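Long-range contact in hypothetical protein (Staphylococcus aureus subsp. aureus, PDB 1QYI), which is of unknown function but carries a haloacid dehalogenase-like domain and so is probably a hydrolase of that superfamily: residues A[286-292]-A[305-309]. Numbering follows the deposited sequence.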
ATOM      1  N   ASN A 286      11.751  12.829  -3.188  1.00 28.27           N
ATOM      2  CA  ASN A 286      11.778  14.151  -3.805  1.00 26.07           C
ATOM      3  C   ASN A 286      10.714  15.014  -3.112  1.00 24.67           C
ATOM      4  O   ASN A 286       9.548  14.636  -3.035  1.00 22.15           O
ATOM      5  CB  ASN A 286      11.486  14.042  -5.312  1.00 25.37           C
ATOM      6  CG  ASN A 286      11.583  15.389  -6.034  1.00 27.10           C
ATOM      7  OD1 ASN A 286      10.854  16.329  -5.713  1.00 27.88           O
ATOM      8  ND2 ASN A 286      12.478  15.480  -7.016  1.00 24.66           N
ATOM      9  N   PRO A 287      11.108  16.195  -2.609  1.00 24.24           N
ATOM     10  CA  PRO A 287      10.225  17.138  -1.912  1.00 24.58           C
ATOM     11  C   PRO A 287       9.082  17.747  -2.735  1.00 24.66           C
ATOM     12  O   PRO A 287       8.335  18.578  -2.226  1.00 26.42           O
ATOM     13  CB  PRO A 287      11.196  18.201  -1.407  1.00 23.27           C
ATOM     14  CG  PRO A 287      12.220  18.238  -2.494  1.00 23.90           C
ATOM     15  CD  PRO A 287      12.450  16.776  -2.787  1.00 23.46           C
ATOM     16  N   PHE A 288       8.935  17.321  -3.985  1.00 24.42           N
ATOM     17  CA  PHE A 288       7.885  17.845  -4.851  1.00 24.85           C
ATOM     18  C   PHE A 288       6.496  17.910  -4.242  1.00 24.99           C
ATOM     19  O   PHE A 288       5.844  18.957  -4.283  1.00 26.24           O
ATOM     20  CB  PHE A 288       7.775  17.033  -6.135  1.00 23.43           C
ATOM     21  CG  PHE A 288       6.534  17.337  -6.913  1.00 24.38           C
ATOM     22  CD1 PHE A 288       6.403  18.550  -7.579  1.00 24.36           C
ATOM     23  CD2 PHE A 288       5.474  16.437  -6.945  1.00 25.06           C
ATOM     24  CE1 PHE A 288       5.238  18.870  -8.275  1.00 21.82           C
ATOM     25  CE2 PHE A 288       4.301  16.749  -7.639  1.00 24.81           C
ATOM     26  CZ  PHE A 288       4.184  17.973  -8.304  1.00 22.91           C
ATOM     27  N   SER A 289       6.031  16.784  -3.711  1.00 24.67           N
ATOM     28  CA  SER A 289       4.699  16.725  -3.118  1.00 25.24           C
ATOM     29  C   SER A 289       4.591  17.624  -1.896  1.00 24.32           C
ATOM     30  O   SER A 289       3.554  18.242  -1.670  1.00 23.69           O
ATOM     31  CB  SER A 289       4.340  15.288  -2.743  1.00 27.03           C
ATOM     32  OG  SER A 289       5.249  14.780  -1.776  1.00 35.05           O
ATOM     33  N   TYR A 290       5.662  17.718  -1.116  1.00 22.20           N
ATOM     34  CA  TYR A 290       5.628  18.578   0.048  1.00 20.74           C
ATOM     35  C   TYR A 290       5.583  20.027  -0.407  1.00 21.49           C
ATOM     36  O   TYR A 290       4.935  20.865   0.219  1.00 22.14           O
ATOM     37  CB  TYR A 290       6.841  18.331   0.954  1.00 19.79           C
ATOM     38  CG  TYR A 290       6.553  17.355   2.075  1.00 18.36           C
ATOM     39  CD1 TYR A 290       5.504  17.585   2.966  1.00 17.23           C
ATOM     40  CD2 TYR A 290       7.288  16.171   2.207  1.00 17.24           C
ATOM     41  CE1 TYR A 290       5.182  16.663   3.959  1.00 18.09           C
ATOM     42  CE2 TYR A 290       6.976  15.235   3.198  1.00 15.73           C
ATOM     43  CZ  TYR A 290       5.917  15.486   4.074  1.00 18.39           C
ATOM     44  OH  TYR A 290       5.584  14.563   5.048  1.00 15.44           O
ATOM     45  N   ILE A 291       6.256  20.314  -1.517  1.00 21.40           N
ATOM     46  CA  ILE A 291       6.296  21.665  -2.070  1.00 22.16           C
ATOM     47  C   ILE A 291       4.932  22.058  -2.649  1.00 23.51           C
ATOM     48  O   ILE A 291       4.529  23.225  -2.603  1.00 22.34           O
ATOM     49  CB  ILE A 291       7.385  21.772  -3.168  1.00 21.82           C
ATOM     50  CG1 ILE A 291       8.758  21.529  -2.533  1.00 21.91           C
ATOM     51  CG2 ILE A 291       7.328  23.137  -3.846  1.00 18.29           C
ATOM     52  CD1 ILE A 291       9.941  21.604  -3.501  1.00 23.26           C
ATOM     53  N   ALA A 292       4.229  21.067  -3.187  1.00 23.39           N
ATOM     54  CA  ALA A 292       2.913  21.278  -3.764  1.00 23.80           C
ATOM     55  C   ALA A 292       1.892  21.499  -2.652  1.00 24.81           C
ATOM     56  O   ALA A 292       0.949  22.274  -2.803  1.00 24.38           O
ATOM     57  CB  ALA A 292       2.521  20.077  -4.598  1.00 22.00           C
ATOM     58  N   TYR A 305       8.017  23.566  -8.699  1.00 28.57           N
ATOM     59  CA  TYR A 305       8.145  22.698  -7.537  1.00 28.53           C
ATOM     60  C   TYR A 305       9.259  21.677  -7.748  1.00 30.13           C
ATOM     61  O   TYR A 305       9.770  21.092  -6.791  1.00 30.79           O
ATOM     62  CB  TYR A 305       6.823  21.977  -7.264  1.00 28.58           C
ATOM     63  CG  TYR A 305       5.633  22.882  -6.968  1.00 26.02           C
ATOM     64  CD1 TYR A 305       5.801  24.230  -6.672  1.00 25.96           C
ATOM     65  CD2 TYR A 305       4.341  22.372  -6.963  1.00 27.30           C
ATOM     66  CE1 TYR A 305       4.706  25.051  -6.379  1.00 25.64           C
ATOM     67  CE2 TYR A 305       3.241  23.176  -6.671  1.00 27.41           C
ATOM     68  CZ  TYR A 305       3.429  24.515  -6.382  1.00 26.15           C
ATOM     69  OH  TYR A 305       2.347  25.318  -6.115  1.00 25.17           O
ATOM     70  N   ILE A 306       9.646  21.498  -9.010  1.00 31.64           N
ATOM     71  CA  ILE A 306      10.683  20.553  -9.410  1.00 31.11           C
ATOM     72  C   ILE A 306      12.068  21.180  -9.468  1.00 33.47           C
ATOM     73  O   ILE A 306      13.058  20.565  -9.057  1.00 33.44           O
ATOM     74  CB  ILE A 306      10.336  19.966 -10.786  1.00 30.63           C
ATOM     75  CG1 ILE A 306       9.037  19.168 -10.663  1.00 31.57           C
ATOM     76  CG2 ILE A 306      11.471  19.105 -11.319  1.00 28.79           C
ATOM     77  CD1 ILE A 306       8.532  18.637 -11.977  1.00 34.13           C
ATOM     78  N   ASN A 307      12.124  22.415  -9.964  1.00 35.08           N
ATOM     79  CA  ASN A 307      13.381  23.156 -10.120  1.00 35.07           C
ATOM     80  C   ASN A 307      13.840  23.940  -8.894  1.00 34.25           C
ATOM     81  O   ASN A 307      15.035  24.180  -8.738  1.00 34.53           O
ATOM     82  CB  ASN A 307      13.257  24.122 -11.299  1.00 37.07           C
ATOM     83  CG  ASN A 307      12.831  23.436 -12.576  1.00 37.68           C
ATOM     84  OD1 ASN A 307      12.380  24.089 -13.517  1.00 42.55           O
ATOM     85  ND2 ASN A 307      12.980  22.117 -12.623  1.00 38.46           N
ATOM     86  N   LYS A 308      12.894  24.356  -8.051  1.00 33.39           N
ATOM     87  CA  LYS A 308      13.203  25.112  -6.839  1.00 32.55           C
ATOM     88  C   LYS A 308      12.869  24.305  -5.594  1.00 31.87           C
ATOM     89  O   LYS A 308      11.728  24.323  -5.110  1.00 31.41           O
ATOM     90  CB  LYS A 308      12.420  26.422  -6.789  1.00 34.27           C
ATOM     91  CG  LYS A 308      12.837  27.472  -7.791  1.00 38.22           C
ATOM     92  CD  LYS A 308      12.229  28.834  -7.426  1.00 41.90           C
ATOM     93  CE  LYS A 308      12.485  29.884  -8.516  1.00 43.49           C
ATOM     94  NZ  LYS A 308      11.778  29.558  -9.807  1.00 43.56           N
ATOM     95  N   GLN A 309      13.870  23.604  -5.069  1.00 31.54           N
ATOM     96  CA  GLN A 309      13.684  22.775  -3.881  1.00 32.93           C
ATOM     97  C   GLN A 309      14.712  23.025  -2.774  1.00 33.47           C
ATOM     98  O   GLN A 309      14.396  22.878  -1.597  1.00 34.04           O
ATOM     99  CB  GLN A 309      13.718  21.294  -4.276  1.00 30.63           C
ATOM    100  CG  GLN A 309      12.654  20.916  -5.286  1.00 29.17           C
ATOM    101  CD  GLN A 309      12.775  19.494  -5.772  1.00 24.61           C
ATOM    102  OE1 GLN A 309      11.788  18.895  -6.193  1.00 21.96           O
ATOM    103  NE2 GLN A 309      13.982  18.949  -5.727  1.00 21.02           N
TER
HETATM  104  O   HOH W   1      13.307  17.305  -8.735  1.00 15.09           O
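Tyr305 lays its ring along the first turns of helix 288-295, where Ile291 and Ala292 line one face. Ile291 CG2 touches Tyr305 CD1 at 3.4 Å, Ala292 CA comes within 3.5 Å of Tyr305 CE2, and the carbonyl oxygen Ile291 O lies over the middle of the ring. Alanine suits this place because its short methyl lets the flat ring approach the helix backbone. At the ring's edge, near its plane, stands Phe288 CE1, while Phe288 CD1 packs against Tyr305 CB at 3.5 Å. With CG anti to the carbonyl carbon (chi1 -61°), the tyrosine carries its apolar ring across the buried interface and its hydroxyl to the far end of helix 288-295, where it hydrogen-bonds the carbonyl oxygen of Gly296.

Ile291 uses both branches. While CG2 meets the tyrosine, CD1, on its extended chain, reaches Gln309 CG at 3.3 Å, close to the carbonyl oxygen of Tyr305. Gln309 crosses Pro287 at about a right angle, its aliphatic stem and amide carbon against the proline's CG. A rigid proline fits the opening turn of a helix, since it needs no N-H there. Just before it, Asn286 caps the helix: its OD1 accepts from Phe288 N (2.8 Å) in the carbonyl plane. ND2 of Asn286 holds a water that also donates, over 3.3 Å, to Ile306 O, linking the cap to the other helix.

The contact thus packs two consecutive helices, 288-295 and 302-307, of the HAD-like domain. Phe288 also meets Tyr302 edge-to-face and rests on helix 266-275; Pro287 and Gln309 touch helix 325-334, and Tyr290, turned from this interface, reaches strand 233-237 of the central parallel sheet.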